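Local coordinates for protein 2-dehydro-3-deoxy-D-arabinonate dehydratase (Sulfolobus solfataricus, PDB 2Q18) that dehydrates 2-dehydro-3-deoxy-D-arabinonate to 2,5-dioxopentanoate in a metal-dependent step of the pentose oxidation pathway that leads to 2-oxoglutarate, at residues I17-T22 against S197-N202; T102-V107 against D169-N174. All blocks are in the same frame, centred on the assembly; numbering follows the deposited sequence.

Contact 1: I17-T22 against S197-N202; sequences ILDNST and SDEIKN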
loop_
_atom_site.group_PDB
_atom_site.type_symbol
_atom_site.label_atom_id
_atom_site.label_comp_id
_atom_site.label_asym_id
_atom_site.label_seq_id
_atom_site.Cartn_x
_atom_site.Cartn_y
_atom_site.Cartn_z
ATOM N N ILE A 17 -16.691 -23.182 -6.269
ATOM C CA ILE A 17 -17.482 -24.138 -7.039
ATOM C C ILE A 17 -18.890 -24.226 -6.454
ATOM O O ILE A 17 -19.067 -24.416 -5.251
ATOM C CB ILE A 17 -16.797 -25.539 -7.212
ATOM C CG1 ILE A 17 -17.752 -26.524 -7.906
ATOM C CG2 ILE A 17 -16.297 -26.098 -5.884
ATOM C CD1 ILE A 17 -17.065 -27.620 -8.717
ATOM N N LEU A 18 -19.878 -24.039 -7.324
ATOM C CA LEU A 18 -21.286 -24.117 -6.955
ATOM C C LEU A 18 -21.789 -25.556 -7.071
ATOM O O LEU A 18 -21.134 -26.402 -7.690
ATOM C CB LEU A 18 -22.108 -23.177 -7.838
ATOM C CG LEU A 18 -22.257 -21.699 -7.446
ATOM C CD1 LEU A 18 -21.007 -21.081 -6.801
ATOM C CD2 LEU A 18 -22.693 -20.887 -8.656
ATOM N N ASP A 19 -22.947 -25.830 -6.471
ATOM C CA ASP A 19 -23.525 -27.181 -6.457
ATOM C C ASP A 19 -23.730 -27.777 -7.854
ATOM O O ASP A 19 -23.586 -28.989 -8.038
ATOM C CB ASP A 19 -24.838 -27.201 -5.665
ATOM C CG ASP A 19 -24.619 -27.125 -4.159
ATOM O OD1 ASP A 19 -23.897 -27.991 -3.614
ATOM O OD2 ASP A 19 -25.178 -26.208 -3.518
ATOM N N ASN A 20 -24.050 -26.928 -8.832
ATOM C CA ASN A 20 -24.193 -27.374 -10.225
ATOM C C ASN A 20 -22.856 -27.518 -10.973
ATOM O O ASN A 20 -22.831 -27.641 -12.203
ATOM C CB ASN A 20 -25.161 -26.464 -10.997
ATOM C CG ASN A 20 -24.702 -25.014 -11.046
ATOM O OD1 ASN A 20 -23.565 -24.689 -10.702
ATOM N ND2 ASN A 20 -25.597 -24.131 -11.478
ATOM N N SER A 21 -21.756 -27.491 -10.216
ATOM C CA SER A 21 -20.396 -27.683 -10.739
ATOM C C SER A 21 -19.822 -26.495 -11.531
ATOM O O SER A 21 -18.715 -26.587 -12.071
ATOM C CB SER A 21 -20.290 -28.985 -11.550
ATOM O OG SER A 21 -20.682 -30.098 -10.764
ATOM N N THR A 22 -20.563 -25.389 -11.598
ATOM C CA THR A 22 -20.039 -24.167 -12.211
ATOM C C THR A 22 -19.022 -23.506 -11.277
ATOM O O THR A 22 -19.219 -23.451 -10.057
ATOM C CB THR A 22 -21.149 -23.153 -12.582
ATOM O OG1 THR A 22 -21.861 -22.762 -11.405
ATOM C CG2 THR A 22 -22.130 -23.753 -13.591
ATOM N N SER A 197 -21.860 -22.635 5.123
ATOM C CA SER A 197 -22.681 -23.295 6.133
ATOM C C SER A 197 -23.873 -24.061 5.555
ATOM O O SER A 197 -24.251 -25.111 6.082
ATOM C CB SER A 197 -23.145 -22.270 7.171
ATOM O OG SER A 197 -23.633 -22.914 8.331
ATOM N N ASP A 198 -24.444 -23.547 4.466
ATOM C CA ASP A 198 -25.583 -24.191 3.799
ATOM C C ASP A 198 -25.217 -25.472 3.033
ATOM O O ASP A 198 -26.101 -26.194 2.569
ATOM C CB ASP A 198 -26.314 -23.195 2.879
ATOM C CG ASP A 198 -25.417 -22.619 1.783
ATOM O OD1 ASP A 198 -25.911 -21.780 1.000
ATOM O OD2 ASP A 198 -24.229 -22.997 1.693
ATOM N N GLU A 199 -23.921 -25.746 2.898
ATOM C CA GLU A 199 -23.454 -26.978 2.258
ATOM C C GLU A 199 -23.476 -28.150 3.242
ATOM O O GLU A 199 -23.391 -29.310 2.837
ATOM C CB GLU A 199 -22.044 -26.801 1.679
ATOM C CG GLU A 199 -21.927 -25.746 0.571
ATOM C CD GLU A 199 -22.340 -26.253 -0.808
ATOM O OE1 GLU A 199 -22.648 -27.457 -0.957
ATOM O OE2 GLU A 199 -22.347 -25.438 -1.753
ATOM N N ILE A 200 -23.584 -27.837 4.532
ATOM C CA ILE A 200 -23.645 -28.859 5.579
ATOM C C ILE A 200 -24.923 -28.709 6.414
ATOM O O ILE A 200 -25.005 -27.859 7.311
ATOM C CB ILE A 200 -22.366 -28.863 6.467
ATOM C CG1 ILE A 200 -21.149 -29.281 5.628
ATOM C CG2 ILE A 200 -22.536 -29.799 7.664
ATOM C CD1 ILE A 200 -19.866 -29.465 6.407
ATOM N N LYS A 201 -25.918 -29.537 6.096
ATOM C CA LYS A 201 -27.210 -29.516 6.787
ATOM C C LYS A 201 -27.073 -29.843 8.271
ATOM O O LYS A 201 -27.717 -29.216 9.114
ATOM C CB LYS A 201 -28.201 -30.478 6.116
ATOM C CG LYS A 201 -28.719 -30.012 4.751
ATOM C CD LYS A 201 -29.703 -28.845 4.882
ATOM C CE LYS A 201 -30.038 -28.229 3.528
ATOM N NZ LYS A 201 -30.832 -29.149 2.660
ATOM N N ASN A 202 -26.221 -30.816 8.581
ATOM C CA ASN A 202 -25.982 -31.227 9.956
ATOM C C ASN A 202 -24.503 -31.523 10.197
ATOM O O ASN A 202 -24.003 -32.571 9.775
ATOM C CB ASN A 202 -26.847 -32.443 10.312
ATOM C CG ASN A 202 -26.825 -32.776 11.799
ATOM O OD1 ASN A 202 -26.116 -32.151 12.591
ATOM N ND2 ASN A 202 -27.612 -33.774 12.183
HETATM O O HOH W 1 -20.590 -26.480 -4.259
#
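Asp19 and Glu199 meet carboxylate to carboxylate where a beta hairpin, strands 11-17 and 23-26, faces the loop after strand 188-195. Leu18 to Ser21 form a type I turn at the hairpin's end, closed by Ser21 N to Leu18 O, and Asp19 reaches out from it; Glu199 ends the 3-10 segment 197-199. The two side chains approach from opposite directions, their carboxylate planes 48° apart. Asp19 OD1 lies 3.0 Å from Glu199 OE1, and Asp19 OD2 lies 3.4 Å from Glu199 OE2. All four oxygens are acceptors, and no direct hydrogen bond joins the segments. The two like charges probably disfavour each other and may raise the affinity of one carboxylate for a proton. The Glu199 chain is bent by its CB-CG torsion (chi2 -82°), which swings its carboxylate across to the turn. Its OE2 accepts from Met1 N, which as a free amino terminus is probably positively charged and would offset part of the repulsion. The same oxygen accepts from water 1, 3.2 Å from Glu199 OE2, and this water also donates to the backbone at Ile17 O, bridging loop and hairpin. An alanine in place of Glu199 would probably leave Met1 N and the water without this acceptor and break the bridge. Farther round the hairpin end, Asn20 OD1 makes an Asx turn, accepting from Thr22 N above its carbonyl plane and also from Thr22 OG1, at 2.7 Å from Asn20 OD1.

Contact 2: T102-V107 against D169-N174; sequences TIYEKV and DLEAEN
Tyr104 and Glu171 reach for each other from two short helices, 103-109 and 168-173, and join them through a single direct hydrogen bond. Tyr104 OH donates to Glu171 OE2 at 2.7 Å. The side chain of Tyr104 leaves the backbone toward the other helix, with CG beside the backbone N and anti to the carbonyl carbon (chi1 -58°), and the ring carries the hydroxyl across the rest of the gap. Glu171 turns the other way at its first bond: CG stands anti to the backbone N and the chain stays extended beyond it, which brings the carboxylate alongside the tyrosine's end. Its OE2 sits at the ring edge, near the ring plane, 3.4 Å from Tyr104 CE1. Ring and carboxylate planes are 54° apart, and the hydroxyl meets OE2 on the anti side, 28° out of the carboxylate plane. Glu171 CG also packs against the phenol oxygen, 3.3 Å from Tyr104 OH. That oxygen is gripped twice, for water 2 donates to Tyr104 OH at 2.6 Å and to Glu171 O at 2.7 Å, tying the hydroxyl to the backbone of the same residue whose side chain it holds. At the start of the first helix, Thr102 is the N-cap, its OG1 accepting from Glu105 N. Asn174 ND2 bonds Ile103 O of a second subunit, and the reciprocal bond is made too, so both segments also serve the tetramer interface. Tyr104 touches substrate-binding Ile81, Glu171 lies about 5 Å from magnesium ligand Glu143 between side chains, and a phosphate ion, probably from the crystallisation liquor, lies near Glu171, all consistent with a place at the edge of the metal-dependent active site of an FAH-family fold.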
loop_
_atom_site.group_PDB
_atom_site.type_symbol
_atom_site.label_atom_id
_atom_site.label_comp_id
_atom_site.label_asym_id
_atom_site.label_seq_id
_atom_site.Cartn_x
_atom_site.Cartn_y
_atom_site.Cartn_z
ATOM N N THR A 102 -7.163 -38.358 35.919
ATOM C CA THR A 102 -6.347 -37.806 34.831
ATOM C C THR A 102 -6.888 -36.458 34.352
ATOM O O THR A 102 -8.104 -36.235 34.324
ATOM C CB THR A 102 -6.233 -38.764 33.610
ATOM O OG1 THR A 102 -7.405 -38.657 32.794
ATOM C CG2 THR A 102 -6.043 -40.211 34.052
ATOM N N ILE A 103 -5.971 -35.572 33.975
ATOM C CA ILE A 103 -6.319 -34.240 33.472
ATOM C C ILE A 103 -7.308 -34.284 32.301
ATOM O O ILE A 103 -8.171 -33.416 32.184
ATOM C CB ILE A 103 -5.058 -33.415 33.101
ATOM C CG1 ILE A 103 -4.174 -34.175 32.100
ATOM C CG2 ILE A 103 -4.277 -33.052 34.363
ATOM C CD1 ILE A 103 -3.056 -33.345 31.485
ATOM N N TYR A 104 -7.189 -35.310 31.458
ATOM C CA TYR A 104 -8.057 -35.475 30.288
ATOM C C TYR A 104 -9.475 -35.873 30.685
ATOM O O TYR A 104 -10.453 -35.377 30.116
ATOM C CB TYR A 104 -7.452 -36.484 29.298
ATOM C CG TYR A 104 -6.076 -36.077 28.816
ATOM C CD1 TYR A 104 -5.924 -35.155 27.780
ATOM C CD2 TYR A 104 -4.929 -36.593 29.414
ATOM C CE1 TYR A 104 -4.665 -34.763 27.346
ATOM C CE2 TYR A 104 -3.661 -36.210 28.985
ATOM C CZ TYR A 104 -3.539 -35.294 27.950
ATOM O OH TYR A 104 -2.289 -34.909 27.525
ATOM N N GLU A 105 -9.576 -36.768 31.664
ATOM C CA GLU A 105 -10.864 -37.167 32.226
ATOM C C GLU A 105 -11.535 -35.976 32.925
ATOM O O GLU A 105 -12.749 -35.789 32.823
ATOM C CB GLU A 105 -10.666 -38.326 33.207
ATOM C CG GLU A 105 -11.917 -39.142 33.488
ATOM C CD GLU A 105 -11.730 -40.133 34.632
ATOM O OE1 GLU A 105 -10.572 -40.545 34.900
ATOM O OE2 GLU A 105 -12.749 -40.499 35.264
ATOM N N LYS A 106 -10.729 -35.175 33.620
ATOM C CA LYS A 106 -11.199 -33.954 34.278
ATOM C C LYS A 106 -11.878 -32.971 33.322
ATOM O O LYS A 106 -13.015 -32.568 33.565
ATOM C CB LYS A 106 -10.060 -33.263 35.026
ATOM C CG LYS A 106 -9.922 -33.700 36.466
ATOM C CD LYS A 106 -9.433 -32.550 37.325
ATOM C CE LYS A 106 -9.930 -32.688 38.754
ATOM N NZ LYS A 106 -9.749 -31.419 39.514
ATOM N N VAL A 107 -11.189 -32.602 32.239
ATOM C CA VAL A 107 -11.743 -31.683 31.233
ATOM C C VAL A 107 -13.004 -32.261 30.592
ATOM O O VAL A 107 -13.969 -31.537 30.337
ATOM C CB VAL A 107 -10.710 -31.313 30.127
ATOM C CG1 VAL A 107 -11.335 -30.396 29.085
ATOM C CG2 VAL A 107 -9.497 -30.636 30.727
ATOM N N ASP A 169 4.225 -37.612 21.871
ATOM C CA ASP A 169 5.226 -38.015 22.860
ATOM C C ASP A 169 5.618 -36.865 23.783
ATOM O O ASP A 169 5.781 -37.066 24.987
ATOM C CB ASP A 169 6.465 -38.641 22.199
ATOM C CG ASP A 169 7.125 -37.728 21.176
ATOM O OD1 ASP A 169 6.407 -36.979 20.474
ATOM O OD2 ASP A 169 8.372 -37.771 21.069
ATOM N N LEU A 170 5.756 -35.664 23.218
ATOM C CA LEU A 170 6.094 -34.480 24.006
ATOM C C LEU A 170 4.962 -34.120 24.970
ATOM O O LEU A 170 5.210 -33.760 26.120
ATOM C CB LEU A 170 6.461 -33.291 23.104
ATOM C CG LEU A 170 7.621 -33.456 22.109
ATOM C CD1 LEU A 170 7.971 -32.125 21.444
ATOM C CD2 LEU A 170 8.860 -34.058 22.762
ATOM N N GLU A 171 3.726 -34.245 24.493
ATOM C CA GLU A 171 2.535 -34.030 25.306
ATOM C C GLU A 171 2.436 -35.020 26.478
ATOM O O GLU A 171 2.119 -34.625 27.607
ATOM C CB GLU A 171 1.283 -34.121 24.431
ATOM C CG GLU A 171 -0.019 -34.165 25.213
ATOM C CD GLU A 171 -1.249 -34.310 24.339
ATOM O OE1 GLU A 171 -1.114 -34.576 23.122
ATOM O OE2 GLU A 171 -2.364 -34.157 24.883
ATOM N N ALA A 172 2.699 -36.299 26.197
ATOM C CA ALA A 172 2.630 -37.363 27.203
ATOM C C ALA A 172 3.688 -37.174 28.281
ATOM O O ALA A 172 3.472 -37.510 29.447
ATOM C CB ALA A 172 2.780 -38.731 26.543
ATOM N N GLU A 173 4.829 -36.631 27.871
ATOM C CA GLU A 173 5.950 -36.324 28.749
ATOM C C GLU A 173 5.552 -35.330 29.856
ATOM O O GLU A 173 5.939 -35.490 31.018
ATOM C CB GLU A 173 7.058 -35.723 27.893
ATOM C CG GLU A 173 8.447 -36.217 28.162
ATOM C CD GLU A 173 9.354 -35.985 26.967
ATOM O OE1 GLU A 173 9.289 -36.783 26.000
ATOM O OE2 GLU A 173 10.128 -35.003 26.989
ATOM N N ASN A 174 4.780 -34.309 29.480
ATOM C CA ASN A 174 4.305 -33.268 30.399
ATOM C C ASN A 174 3.257 -32.420 29.682
ATOM O O ASN A 174 3.506 -31.961 28.567
ATOM C CB ASN A 174 5.471 -32.384 30.860
ATOM C CG ASN A 174 5.172 -31.618 32.140
ATOM O OD1 ASN A 174 4.126 -30.984 32.273
ATOM N ND2 ASN A 174 6.106 -31.663 33.086
HETATM O O HOH W 2 -0.179 -34.454 29.022
#

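How the contacts relate
The two contacts lie on opposite sides of the chain's centre, their centres 38 Å apart and their nearest atoms about 22 Å apart. Along the sequence contact 2 is nested within contact 1: 17-22 comes first, then 102-107 and 169-174, and 197-202 last. Strands 156-167 and 188-195, paired antiparallel, link the two regions: helix 168-173 of contact 2 follows the first, and the loop of contact 1 follows the second. Contact 1 brings the 11-26 hairpin against that loop, through water and close carboxylates, away from the annotated sites, whereas contact 2 joins helices 103-109 and 168-173 near the substrate and magnesium sites and a subunit interface of the homotetramer.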